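Local coordinates for Lmo2184 protein (Listeria monocytogenes serovar 1/2a, PDB 5JOQ) that probably binds heme as the surface-anchored substrate-binding lipoprotein of an ABC transporter, at residues T40-A43 / I44-M48; L95-K98 / T99-A102; S106-G110 / A111-A115; M126-E129 / I130-G134. One frame throughout, in Å; residues are numbered along the deposited sequence.

The four contacts illustrate how one lobe of a binding protein is put together from local turns. All are partly buried; contacts 1 and 2 lie nearest the chain centre (about 12 Å, centre to centre), contact 3 farthest (about 24 Å). Contacts 1 and 2 follow neighbouring parallel strands: contact 1 is capped by a threonine hydroxyl, whereas contact 2 turns on backbone carbonyls, a water and a lysine-glutamate salt bridge. Contact 3 closes helix 101-110, which contact 2 opens, with a Schellman motif. Contact 4 is plain mid-helix bonding, apolar on one side and exposed on another. Contacts 1, 2 and 4 meet through buried aliphatic side chains, contacts 1 and 2 also through a probable hydrogen bond; contact 3 touches neither contact 1 nor contact 4.

Contact 1 of 4, residues T40-A43 / I44-M48; sequences TTVA and ITEIM
The first turn of helix 42-50 is pinned at Thr-41 O, where Thr-45 N donates (3.0 Å), and the next bonds, Glu-46 N to Val-42 O and Ile-47 N to Ala-43 O, follow in regular i to i+4 order. The Thr-45 hydroxyl adds a second bond to the same carbonyl, OG1 to Thr-41 O at 2.9 Å, arriving from above the carbonyl plane. Thr-41 itself is the N-cap. Its OG1, held between backbone N and carbonyl carbon (chi1 80°), accepts from Ile-44 N at 3.1 Å in a nearly straight bond of 166°. The Ile-44 side chain lies against that hydroxyl, with CD1 3.5 Å from Thr-41 OG1. On another side of the turn, Val-42 CG1 meets Glu-46 OE2 at 3.7 Å, and one water donates to both Ala-43 O and Glu-46 OE1, tying the carboxylate to the backbone.

Just before the cap, Thr-40 is bonded to Leu-95 of strand 93-97 through both side chain and backbone. Ile-44 packs on that strand and on Ala-39, whereas Ile-47 rests on Ile-130 and Leu-133 of helix 123-136.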
loop_
_atom_site.group_PDB
_atom_site.type_symbol
_atom_site.label_atom_id
_atom_site.label_comp_id
_atom_site.label_asym_id
_atom_site.label_seq_id
_atom_site.Cartn_x
_atom_site.Cartn_y
_atom_site.Cartn_z
ATOM N N THR A 40 -12.487 9.325 16.525
ATOM C CA THR A 40 -11.336 8.522 16.107
ATOM C C THR A 40 -11.345 8.133 14.628
ATOM O O THR A 40 -10.447 7.400 14.201
ATOM C CB THR A 40 -11.202 7.237 16.929
ATOM O OG1 THR A 40 -12.322 6.396 16.642
ATOM C CG2 THR A 40 -11.180 7.541 18.428
ATOM N N THR A 41 -12.307 8.599 13.829
ATOM C CA THR A 41 -12.245 8.334 12.395
ATOM C C THR A 41 -12.607 9.584 11.605
ATOM O O THR A 41 -13.289 10.491 12.103
ATOM C CB THR A 41 -13.182 7.199 11.962
ATOM O OG1 THR A 41 -14.516 7.712 11.854
ATOM C CG2 THR A 41 -13.160 6.048 12.984
ATOM N N VAL A 42 -12.168 9.593 10.338
ATOM C CA VAL A 42 -12.480 10.711 9.446
ATOM C C VAL A 42 -13.993 10.861 9.284
ATOM O O VAL A 42 -14.543 11.969 9.392
ATOM C CB VAL A 42 -11.796 10.516 8.080
ATOM C CG1 VAL A 42 -12.297 11.582 7.100
ATOM C CG2 VAL A 42 -10.269 10.591 8.215
ATOM N N ALA A 43 -14.688 9.746 9.010
ATOM C CA ALA A 43 -16.147 9.799 8.826
ATOM C C ALA A 43 -16.854 10.420 10.029
ATOM O O ALA A 43 -17.788 11.220 9.864
ATOM C CB ALA A 43 -16.695 8.399 8.563
ATOM N N ILE A 44 -16.470 10.035 11.251
ATOM C CA ILE A 44 -17.147 10.598 12.426
ATOM C C ILE A 44 -16.827 12.078 12.553
ATOM O O ILE A 44 -17.699 12.887 12.905
ATOM C CB ILE A 44 -16.762 9.822 13.708
ATOM C CG1 ILE A 44 -17.373 8.408 13.670
ATOM C CG2 ILE A 44 -17.209 10.581 14.989
ATOM C CD1 ILE A 44 -16.660 7.448 14.635
ATOM N N THR A 45 -15.573 12.461 12.260
ATOM C CA THR A 45 -15.177 13.863 12.362
ATOM C C THR A 45 -16.018 14.733 11.439
ATOM O O THR A 45 -16.402 15.852 11.804
ATOM C CB THR A 45 -13.682 14.024 12.013
ATOM O OG1 THR A 45 -12.872 13.249 12.911
ATOM C CG2 THR A 45 -13.276 15.474 12.181
ATOM N N GLU A 46 -16.298 14.240 10.230
ATOM C CA GLU A 46 -17.161 14.965 9.293
ATOM C C GLU A 46 -18.588 15.104 9.828
ATOM O O GLU A 46 -19.239 16.149 9.648
ATOM C CB GLU A 46 -17.161 14.247 7.943
ATOM C CG GLU A 46 -15.752 14.262 7.280
ATOM C CD GLU A 46 -15.681 13.379 6.026
ATOM O OE1 GLU A 46 -16.524 12.455 5.860
ATOM O OE2 GLU A 46 -14.770 13.626 5.208
ATOM N N ILE A 47 -19.097 14.061 10.480
ATOM C CA ILE A 47 -20.427 14.163 11.084
ATOM C C ILE A 47 -20.421 15.204 12.198
ATOM O O ILE A 47 -21.350 16.009 12.313
ATOM C CB ILE A 47 -20.899 12.780 11.572
ATOM C CG1 ILE A 47 -21.332 11.935 10.352
ATOM C CG2 ILE A 47 -22.076 12.934 12.574
ATOM C CD1 ILE A 47 -21.445 10.431 10.652
ATOM N N MET A 48 -19.380 15.205 13.037
ATOM C CA MET A 48 -19.307 16.192 14.117
ATOM C C MET A 48 -19.310 17.622 13.571
ATOM O O MET A 48 -19.913 18.534 14.162
ATOM C CB MET A 48 -18.040 15.933 14.944
ATOM C CG MET A 48 -18.005 14.602 15.672
ATOM S SD MET A 48 -19.128 14.657 17.080
ATOM C CE MET A 48 -20.325 13.605 16.468
HETATM O O HOH W 1 -18.524 11.195 7.064
#

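Contact 2 of 4, residues L95-K98 / T99-A102; sequences LSTK and TLEA
Lys-98 O is gripped by two donors: Glu-101 N at 3.0 Å, and a water at 2.9 Å that in turn accepts from Ala-102 N. The amide comes from well above the carbonyl plane, 69° out of it, although its N-H points almost straight at the oxygen. The water thus extends the turn by one residue, bridging a carbonyl just past the end of the strand to an amide in the first turn of the helix. One residue earlier, Thr-97 O takes only a weak bond from Leu-100 N, its N-H angle being 132°.

The charged side chains of the same pair, Lys-98 and Glu-101, run side by side and point the same way. Lys-98 bends at chi2 (77°), which brings its end alongside the extended glutamate; NZ then forms a salt bridge with Glu-101 OE1 at 2.8 Å, though as a hydrogen bond it is weak, so the attraction is probably mainly one of charge. The other carboxylate oxygen, OE2, is engaged by Lys-105 NZ, so the glutamate is shared between two lysines and its negative charge is probably well balanced. On the buried side of the turn, Leu-100 brings its CB to 3.8 Å from Ser-96 OG, and its CD2 lies equally far from Thr-97 OG1.

The turn opens the beta-alpha-beta unit of strand 93-97, helix 101-110 and strand 115-118. Ser-96 and Lys-98 are backbone-bonded to Leu-118 of the neighbouring strand, Glu-101 lies on Phe-117, and Leu-100 packs on Lys-237 of the second subunit.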
loop_
_atom_site.group_PDB
_atom_site.type_symbol
_atom_site.label_atom_id
_atom_site.label_comp_id
_atom_site.label_asym_id
_atom_site.label_seq_id
_atom_site.Cartn_x
_atom_site.Cartn_y
_atom_site.Cartn_z
ATOM N N LEU A 95 -15.553 8.355 20.333
ATOM C CA LEU A 95 -16.432 7.798 19.306
ATOM C C LEU A 95 -15.634 6.931 18.329
ATOM O O LEU A 95 -14.658 7.395 17.720
ATOM C CB LEU A 95 -17.161 8.901 18.536
ATOM C CG LEU A 95 -18.034 9.867 19.344
ATOM C CD1 LEU A 95 -18.585 10.900 18.389
ATOM C CD2 LEU A 95 -19.209 9.137 20.037
ATOM N N SER A 96 -16.070 5.689 18.153
ATOM C CA SER A 96 -15.440 4.762 17.202
ATOM C C SER A 96 -16.595 4.084 16.467
ATOM O O SER A 96 -17.747 4.554 16.524
ATOM C CB SER A 96 -14.511 3.787 17.934
ATOM O OG SER A 96 -13.897 2.857 17.037
ATOM N N THR A 97 -16.317 2.954 15.800
ATOM C CA THR A 97 -17.358 2.264 15.033
ATOM C C THR A 97 -17.542 0.831 15.529
ATOM O O THR A 97 -16.625 0.200 16.096
ATOM C CB THR A 97 -17.035 2.222 13.528
ATOM O OG1 THR A 97 -15.845 1.437 13.313
ATOM C CG2 THR A 97 -16.868 3.646 12.917
ATOM N N LYS A 98 -18.735 0.303 15.246
ATOM C CA LYS A 98 -19.060 -1.089 15.568
ATOM C C LYS A 98 -18.052 -2.046 14.963
ATOM O O LYS A 98 -17.675 -3.050 15.590
ATOM C CB LYS A 98 -20.453 -1.426 15.028
ATOM C CG LYS A 98 -21.277 -2.356 15.888
ATOM C CD LYS A 98 -21.855 -1.594 17.099
ATOM C CE LYS A 98 -22.198 -2.541 18.252
ATOM N NZ LYS A 98 -22.099 -1.869 19.591
ATOM N N THR A 99 -17.634 -1.779 13.715
ATOM C CA THR A 99 -16.740 -2.726 13.045
ATOM C C THR A 99 -15.390 -2.818 13.749
ATOM O O THR A 99 -14.722 -3.860 13.677
ATOM C CB THR A 99 -16.601 -2.328 11.562
ATOM O OG1 THR A 99 -17.885 -2.520 10.907
ATOM C CG2 THR A 99 -15.495 -3.176 10.851
ATOM N N LEU A 100 -14.984 -1.763 14.464
ATOM C CA LEU A 100 -13.765 -1.777 15.263
ATOM C C LEU A 100 -13.978 -2.151 16.731
ATOM O O LEU A 100 -13.007 -2.191 17.481
ATOM C CB LEU A 100 -13.081 -0.400 15.193
ATOM C CG LEU A 100 -12.045 -0.293 14.064
ATOM C CD1 LEU A 100 -10.794 -1.201 14.362
ATOM C CD2 LEU A 100 -12.672 -0.658 12.721
ATOM N N GLU A 101 -15.208 -2.448 17.157
ATOM C CA GLU A 101 -15.467 -2.640 18.585
ATOM C C GLU A 101 -14.671 -3.812 19.154
ATOM O O GLU A 101 -14.074 -3.708 20.233
ATOM C CB GLU A 101 -16.970 -2.832 18.811
ATOM C CG GLU A 101 -17.293 -3.043 20.269
ATOM C CD GLU A 101 -18.803 -3.070 20.528
ATOM O OE1 GLU A 101 -19.585 -3.148 19.559
ATOM O OE2 GLU A 101 -19.185 -3.040 21.700
ATOM N N ALA A 102 -14.645 -4.925 18.447
ATOM C CA ALA A 102 -13.959 -6.091 18.948
ATOM C C ALA A 102 -12.484 -5.801 19.159
ATOM O O ALA A 102 -11.901 -6.245 20.114
ATOM C CB ALA A 102 -14.167 -7.277 18.028
HETATM O O HOH W 2 -16.295 -5.531 16.164
#

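Contact 3 of 4, residues S106-G110 / A111-A115; sequences SGFEG and ADLEA
Phe-108 and Leu-113 form the tight part of this helix end, joined by both backbone and side chains. Leu-113 N reaches back to Phe-108 O at 3.0 Å with an almost linear N-H (171°), and the two side chains then cross, CD1 of Phe-108 lying 4.0 Å from CD1 of Leu-113. With CG directed away from its own carbonyl carbon (chi1 -68°), the phenyl ring also meets the methyl of Ala-115, whose CB is 3.8 Å from Phe-108 CD2. Val-94 of strand 93-97 and Leu-83 of helix 83-88 also touch the Phe-108 side chain. Ala-111, buried as well, keeps the last regular helical bond, its N donating to Gly-107 O at 3.0 Å, and its side chain rests on Arg-87.

The solvent side is held by main chain rather than by side chains. Asp-112 N donates to Glu-109 O at 3.0 Å from above the carbonyl plane. The side chains of Glu-109 and Asp-112 both start away from the contact, although Asp-112 OD1 still comes to 3.8 Å from Glu-109 O without a bond, and Gly-110 between them offers no side chain at all.

Positive phi at Asp-112 (62°), the pair of bonds back into the last turn and the apolar contact between Phe-108 and Leu-113 are the signature of a Schellman motif, used here to turn helix 101-110 into strand 115-118 within a beta-alpha-beta unit.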
loop_
_atom_site.group_PDB
_atom_site.type_symbol
_atom_site.label_atom_id
_atom_site.label_comp_id
_atom_site.label_asym_id
_atom_site.label_seq_id
_atom_site.Cartn_x
_atom_site.Cartn_y
_atom_site.Cartn_z
ATOM N N SER A 106 -11.679 -3.345 24.642
ATOM C CA SER A 106 -10.934 -3.650 25.872
ATOM C C SER A 106 -9.962 -2.537 26.234
ATOM O O SER A 106 -9.831 -2.171 27.412
ATOM C CB SER A 106 -10.159 -4.957 25.722
ATOM O OG SER A 106 -11.021 -6.026 25.422
ATOM N N GLY A 107 -9.226 -2.020 25.240
ATOM C CA GLY A 107 -8.276 -0.952 25.521
ATOM C C GLY A 107 -8.933 0.269 26.139
ATOM O O GLY A 107 -8.453 0.810 27.138
ATOM N N PHE A 108 -10.029 0.742 25.532
ATOM C CA PHE A 108 -10.777 1.855 26.114
ATOM C C PHE A 108 -11.214 1.558 27.553
ATOM O O PHE A 108 -11.019 2.378 28.460
ATOM C CB PHE A 108 -11.996 2.187 25.231
ATOM C CG PHE A 108 -11.640 2.776 23.888
ATOM C CD1 PHE A 108 -10.593 3.684 23.757
ATOM C CD2 PHE A 108 -12.375 2.446 22.751
ATOM C CE1 PHE A 108 -10.262 4.233 22.507
ATOM C CE2 PHE A 108 -12.057 3.008 21.490
ATOM C CZ PHE A 108 -10.991 3.882 21.374
ATOM N N GLU A 109 -11.838 0.399 27.779
ATOM C CA GLU A 109 -12.270 0.039 29.131
ATOM C C GLU A 109 -11.098 0.027 30.094
ATOM O O GLU A 109 -11.186 0.554 31.209
ATOM C CB GLU A 109 -12.947 -1.328 29.128
ATOM C CG GLU A 109 -14.336 -1.324 28.524
ATOM C CD GLU A 109 -14.921 -2.726 28.366
ATOM O OE1 GLU A 109 -14.149 -3.713 28.346
ATOM O OE2 GLU A 109 -16.158 -2.839 28.251
ATOM N N GLY A 110 -9.989 -0.578 29.675
ATOM C CA GLY A 110 -8.805 -0.605 30.516
ATOM C C GLY A 110 -8.310 0.783 30.868
ATOM O O GLY A 110 -7.816 1.010 31.973
ATOM N N ALA A 111 -8.442 1.733 29.943
ATOM C CA ALA A 111 -7.993 3.099 30.180
ATOM C C ALA A 111 -9.058 3.956 30.857
ATOM O O ALA A 111 -8.844 5.160 31.039
ATOM C CB ALA A 111 -7.562 3.753 28.864
ATOM N N ASP A 112 -10.197 3.366 31.228
ATOM C CA ASP A 112 -11.281 4.103 31.881
ATOM C C ASP A 112 -11.834 5.209 30.991
ATOM O O ASP A 112 -12.223 6.269 31.475
ATOM C CB ASP A 112 -10.824 4.679 33.218
ATOM C CG ASP A 112 -10.514 3.603 34.215
ATOM O OD1 ASP A 112 -11.356 2.686 34.330
ATOM O OD2 ASP A 112 -9.430 3.654 34.853
ATOM N N LEU A 113 -11.884 4.959 29.681
ATOM C CA LEU A 113 -12.438 5.904 28.720
ATOM C C LEU A 113 -13.833 5.455 28.299
ATOM O O LEU A 113 -14.005 4.333 27.814
ATOM C CB LEU A 113 -11.538 6.023 27.492
ATOM C CG LEU A 113 -10.098 6.463 27.770
ATOM C CD1 LEU A 113 -9.247 6.268 26.526
ATOM C CD2 LEU A 113 -10.064 7.907 28.250
ATOM N N GLU A 114 -14.816 6.330 28.478
ATOM C CA GLU A 114 -16.167 6.080 27.990
ATOM C C GLU A 114 -16.188 6.122 26.465
ATOM O O GLU A 114 -15.681 7.068 25.860
ATOM C CB GLU A 114 -17.111 7.140 28.559
ATOM C CG GLU A 114 -18.558 6.993 28.128
ATOM C CD GLU A 114 -19.318 5.968 28.956
ATOM O OE1 GLU A 114 -18.757 5.470 29.966
ATOM O OE2 GLU A 114 -20.480 5.662 28.588
ATOM N N ALA A 115 -16.779 5.112 25.828
ATOM C CA ALA A 115 -16.681 5.015 24.375
ATOM C C ALA A 115 -17.991 4.512 23.793
ATOM O O ALA A 115 -18.694 3.700 24.401
ATOM C CB ALA A 115 -15.531 4.107 23.938
#

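Contact 4 of 4, residues M126-E129 / I130-G134; sequences MQTE and IKNLG
Met-126 and Ile-130 lie side by side on the buried face of helix 123-136, pointing the same way, with Met-126 CG 4.1 Å from Ile-130 CD1. The methionine reaches there because its CG stands opposite the backbone N (chi1 -179°). Beneath the pair, Ile-130 N donates to Met-126 O at 2.9 Å, and Ile-130 CG1 comes to 3.4 Å from that same Met-126 O. One turn on, Leu-133 repeats the pattern: its N bonds Glu-129 O at 2.8 Å and its CG leans on that oxygen. Thr-128 and Asn-132 run alongside each other on the exposed side, meeting through CG2 and ND2 at 3.7 Å.

Outside this first shell, polar groups tie the helix to its surroundings. Glu-129 bends at chi2 and accepts through OE2 from Asp-119 N, while Gln-127 NE2 bonds Thr-151 OG1 and the backbone oxygen of Gln-127 accepts from Asn-147 ND2, both residues of helix 140-161. Ile-130 also packs on Ala-143 and Leu-150 of that helix, and Leu-133 reaches Leu-51.

Apolar residues spaced four and then three apart (Met-126, Ile-130, Leu-133), with polar ones on the outer face, mark an amphipathic helix, here laid between helices 42-50 and 140-161, consistent with the coiled coil predicted for residues 123-160.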
loop_
_atom_site.group_PDB
_atom_site.type_symbol
_atom_site.label_atom_id
_atom_site.label_comp_id
_atom_site.label_asym_id
_atom_site.label_seq_id
_atom_site.Cartn_x
_atom_site.Cartn_y
_atom_site.Cartn_z
ATOM N N MET A 126 -26.216 4.270 9.954
ATOM C CA MET A 126 -25.512 5.544 10.155
ATOM C C MET A 126 -26.492 6.674 10.479
ATOM O O MET A 126 -26.228 7.511 11.351
ATOM C CB MET A 126 -24.682 5.910 8.900
ATOM C CG MET A 126 -23.909 7.219 9.075
ATOM S SD MET A 126 -22.965 7.706 7.603
ATOM C CE MET A 126 -24.312 8.054 6.433
ATOM N N GLN A 127 -27.620 6.733 9.762
ATOM C CA GLN A 127 -28.596 7.788 10.032
ATOM C C GLN A 127 -29.190 7.680 11.438
ATOM O O GLN A 127 -29.419 8.701 12.095
ATOM C CB GLN A 127 -29.699 7.769 8.979
ATOM C CG GLN A 127 -29.162 8.184 7.584
ATOM C CD GLN A 127 -30.318 8.407 6.643
ATOM O OE1 GLN A 127 -30.851 7.460 6.072
ATOM N NE2 GLN A 127 -30.741 9.669 6.500
ATOM N N THR A 128 -29.463 6.466 11.923
ATOM C CA THR A 128 -29.912 6.348 13.319
ATOM C C THR A 128 -28.830 6.836 14.290
ATOM O O THR A 128 -29.133 7.479 15.318
ATOM C CB THR A 128 -30.285 4.896 13.621
ATOM O OG1 THR A 128 -31.417 4.519 12.810
ATOM C CG2 THR A 128 -30.628 4.695 15.137
ATOM N N GLU A 129 -27.556 6.538 13.990
ATOM C CA GLU A 129 -26.474 7.017 14.852
ATOM C C GLU A 129 -26.395 8.535 14.831
ATOM O O GLU A 129 -26.166 9.165 15.870
ATOM C CB GLU A 129 -25.127 6.419 14.440
ATOM C CG GLU A 129 -25.055 4.895 14.604
ATOM C CD GLU A 129 -25.079 4.385 16.060
ATOM O OE1 GLU A 129 -25.229 5.178 17.018
ATOM O OE2 GLU A 129 -24.964 3.152 16.218
ATOM N N ILE A 130 -26.640 9.138 13.667
ATOM C CA ILE A 130 -26.661 10.602 13.567
ATOM C C ILE A 130 -27.785 11.175 14.432
ATOM O O ILE A 130 -27.584 12.125 15.208
ATOM C CB ILE A 130 -26.793 11.023 12.088
ATOM C CG1 ILE A 130 -25.460 10.780 11.350
ATOM C CG2 ILE A 130 -27.251 12.489 11.980
ATOM C CD1 ILE A 130 -25.605 10.842 9.750
ATOM N N LYS A 131 -28.979 10.583 14.340
ATOM C CA LYS A 131 -30.076 10.987 15.220
ATOM C C LYS A 131 -29.665 10.882 16.692
ATOM O O LYS A 131 -29.945 11.780 17.500
ATOM C CB LYS A 131 -31.302 10.108 14.929
ATOM C CG LYS A 131 -32.492 10.295 15.889
ATOM C CD LYS A 131 -33.680 9.334 15.521
ATOM C CE LYS A 131 -34.944 9.491 16.483
ATOM N NZ LYS A 131 -36.198 8.677 16.035
ATOM N N ASN A 132 -29.050 9.763 17.073
ATOM C CA ASN A 132 -28.721 9.546 18.490
ATOM C C ASN A 132 -27.623 10.500 18.978
ATOM O O ASN A 132 -27.649 10.953 20.132
ATOM C CB ASN A 132 -28.343 8.071 18.700
ATOM C CG ASN A 132 -29.562 7.116 18.507
ATOM O OD1 ASN A 132 -30.699 7.559 18.491
ATOM N ND2 ASN A 132 -29.308 5.832 18.367
ATOM N N LEU A 133 -26.654 10.820 18.117
ATOM C CA LEU A 133 -25.656 11.840 18.451
ATOM C C LEU A 133 -26.298 13.206 18.667
ATOM O O LEU A 133 -25.908 13.950 19.587
ATOM C CB LEU A 133 -24.615 11.941 17.322
ATOM C CG LEU A 133 -23.625 10.762 17.198
ATOM C CD1 LEU A 133 -22.912 10.876 15.867
ATOM C CD2 LEU A 133 -22.621 10.779 18.424
ATOM N N GLY A 134 -27.266 13.564 17.817
ATOM C CA GLY A 134 -28.037 14.793 18.044
ATOM C C GLY A 134 -28.660 14.831 19.422
ATOM O O GLY A 134 -28.583 15.844 20.137
#